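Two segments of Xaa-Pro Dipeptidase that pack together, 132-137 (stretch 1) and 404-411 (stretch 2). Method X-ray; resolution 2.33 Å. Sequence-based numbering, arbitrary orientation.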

# COMPACT_ATOMS: atom_id res chain seq x y z
N LEU A 132 15.04 6.50 -39.23
CA LEU A 132 15.97 5.46 -39.64
C LEU A 132 15.20 4.21 -40.05
O LEU A 132 14.01 4.08 -39.77
CB LEU A 132 16.96 5.11 -38.52
CG LEU A 132 16.43 4.33 -37.32
CD1 LEU A 132 17.58 3.81 -36.50
CD2 LEU A 132 15.55 5.22 -36.48
N ALA A 133 15.88 3.29 -40.71
CA ALA A 133 15.26 2.06 -41.16
C ALA A 133 15.25 0.97 -40.09
O ALA A 133 16.16 0.89 -39.25
CB ALA A 133 15.97 1.56 -42.40
N GLY A 134 14.22 0.14 -40.12
CA GLY A 134 14.07 -0.93 -39.16
C GLY A 134 12.73 -1.63 -39.34
O GLY A 134 11.94 -1.27 -40.21
N PRO A 135 12.44 -2.65 -38.52
CA PRO A 135 11.17 -3.36 -38.63
C PRO A 135 10.07 -2.62 -37.90
O PRO A 135 10.32 -1.60 -37.26
CB PRO A 135 11.49 -4.69 -37.98
CG PRO A 135 12.36 -4.25 -36.82
CD PRO A 135 13.28 -3.21 -37.45
N ARG A 136 8.84 -3.10 -38.03
CA ARG A 136 7.72 -2.50 -37.31
C ARG A 136 7.91 -3.05 -35.90
O ARG A 136 7.96 -4.27 -35.71
CB ARG A 136 6.38 -2.97 -37.87
CG ARG A 136 6.07 -2.48 -39.27
CD ARG A 136 4.82 -3.15 -39.84
NE ARG A 136 4.70 -2.91 -41.27
CZ ARG A 136 4.30 -1.76 -41.82
NH1 ARG A 136 3.97 -0.73 -41.05
NH2 ARG A 136 4.25 -1.63 -43.13
N ILE A 137 8.03 -2.17 -34.92
CA ILE A 137 8.25 -2.62 -33.55
C ILE A 137 7.06 -2.44 -32.62
O ILE A 137 6.44 -1.38 -32.58
CB ILE A 137 9.45 -1.89 -32.91
CG1 ILE A 137 10.73 -2.15 -33.73
CG2 ILE A 137 9.63 -2.36 -31.46
CD1 ILE A 137 11.97 -1.44 -33.18
N ILE A 404 10.97 -5.83 -48.47
CA ILE A 404 10.09 -4.71 -48.80
C ILE A 404 9.20 -4.46 -47.59
O ILE A 404 8.60 -5.38 -47.05
CB ILE A 404 9.20 -5.01 -50.02
CG1 ILE A 404 10.08 -5.28 -51.24
CG2 ILE A 404 8.28 -3.83 -50.28
CD1 ILE A 404 9.32 -5.71 -52.49
N LYS A 405 9.12 -3.21 -47.18
CA LYS A 405 8.30 -2.86 -46.03
C LYS A 405 7.48 -1.63 -46.34
O LYS A 405 8.02 -0.61 -46.76
CB LYS A 405 9.19 -2.59 -44.82
CG LYS A 405 8.44 -2.11 -43.59
CD LYS A 405 9.41 -1.36 -42.67
CE LYS A 405 8.71 -0.67 -41.54
NZ LYS A 405 9.66 0.20 -40.82
N ASP A 406 6.17 -1.75 -46.14
CA ASP A 406 5.24 -0.66 -46.41
C ASP A 406 5.32 -0.22 -47.87
O ASP A 406 5.25 0.97 -48.18
CB ASP A 406 5.52 0.52 -45.48
CG ASP A 406 4.26 1.27 -45.09
OD1 ASP A 406 3.29 0.62 -44.64
OD2 ASP A 406 4.25 2.51 -45.23
N GLY A 407 5.47 -1.19 -48.77
CA GLY A 407 5.55 -0.87 -50.19
C GLY A 407 6.88 -0.31 -50.66
O GLY A 407 6.99 0.07 -51.83
N LEU A 408 7.87 -0.23 -49.78
CA LEU A 408 9.19 0.29 -50.16
C LEU A 408 10.27 -0.79 -50.09
O LEU A 408 10.29 -1.61 -49.18
CB LEU A 408 9.58 1.48 -49.27
CG LEU A 408 9.06 2.87 -49.67
CD1 LEU A 408 7.55 2.88 -49.82
CD2 LEU A 408 9.49 3.87 -48.61
N LEU A 409 11.16 -0.78 -51.08
CA LEU A 409 12.23 -1.75 -51.17
C LEU A 409 13.50 -1.27 -50.47
O LEU A 409 14.01 -0.19 -50.77
CB LEU A 409 12.54 -2.05 -52.64
CG LEU A 409 13.61 -3.10 -52.96
CD1 LEU A 409 13.06 -4.50 -52.71
CD2 LEU A 409 14.02 -2.96 -54.41
N TYR A 410 14.00 -2.07 -49.54
CA TYR A 410 15.22 -1.73 -48.80
C TYR A 410 16.37 -2.61 -49.28
O TYR A 410 17.45 -2.12 -49.59
CB TYR A 410 15.00 -1.94 -47.30
CG TYR A 410 14.02 -0.98 -46.68
CD1 TYR A 410 14.45 0.18 -46.02
CD2 TYR A 410 12.65 -1.21 -46.76
CE1 TYR A 410 13.54 1.07 -45.46
CE2 TYR A 410 11.73 -0.33 -46.20
CZ TYR A 410 12.18 0.81 -45.55
OH TYR A 410 11.26 1.68 -45.00
N GLU A 411 16.11 -3.92 -49.35
CA GLU A 411 17.12 -4.88 -49.78
C GLU A 411 16.71 -5.55 -51.09
O GLU A 411 15.56 -5.97 -51.24
CB GLU A 411 17.32 -5.95 -48.71
CG GLU A 411 18.76 -6.44 -48.59
CD GLU A 411 19.66 -5.43 -47.91
OE1 GLU A 411 20.89 -5.65 -47.90
OE2 GLU A 411 19.15 -4.42 -47.37
O HOH W 1 2.16 1.86 -42.09

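Side chains from stretch 2 meet side chains and one backbone carbonyl of stretch 1 in this small contact, which buries 270 Å² summed over both sides; the backbones stay apart, with CA atoms 8.0 Å from each other at Pro 135 and Lys 405 and 8.5 Å at Ala 133 and Tyr 410. Lys 405 and Arg 136 cover the most surface, 74 Å² each, and Asp 406 completes the polar part.

Lys 405 points its CA-to-CB bond toward stretch 1 and is extended throughout, all four chi angles being t. This reach brings NZ to 2.8 Å from the backbone O of Gly 134, to which it donates a hydrogen bond. Lysine suits the place because a long aliphatic stem can span the gap and still deliver a donor to a carbonyl in a loop. The stem makes contact as well: CE of Lys 405 lies 3.9 Å from CG of Arg 136, so the methylene parts of two cationic side chains pack together while their charged ends go to different acceptors.

Arg 136, at the start of a strand, leaves its backbone sideways to stretch 2, yet its end comes nearer. With chi1 m and chi2 and chi3 t, the chain extends before chi4, at -76°, sets the guanidinium. NH2 of Arg 136 then meets OD1 of Asp 406 at 2.9 Å in a salt bridge that is also a hydrogen bond, nearly straight at 167°. The carboxylate oxygen lies at the guanidinium edge, near its plane, where the N-H groups point. Water 1 spans the same pair, donating to OD1 of Asp 406 at 3.1 Å and accepting a weak bond from NH1 of Arg 136 at 3.3 Å.

Asp 406 and Gly 407 are the central residues of a type I' turn from Lys 405 to Leu 408. The turn is closed by two backbone hydrogen bonds, from N of Lys 405 to O of Leu 408 at 2.8 Å and from N of Leu 408 to O of Lys 405 at 3.0 Å. It holds Asp 406 with its CA-to-CB bond toward stretch 1, and the short side chain suffices to reach the arginine. Gly 407 has a phi of 77°, a positive value that favours glycine, and makes no contact across the gap.

A smaller apolar contact lies at Tyr 410, where CE1 sits 3.9 Å from CB of Ala 133. The methyl group approaches the ring obliquely. Buried Gly 134 contributes through its backbone; a CB there would point away from stretch 2 and clash with CD of Pro 135, 3.0 Å from its ideal position.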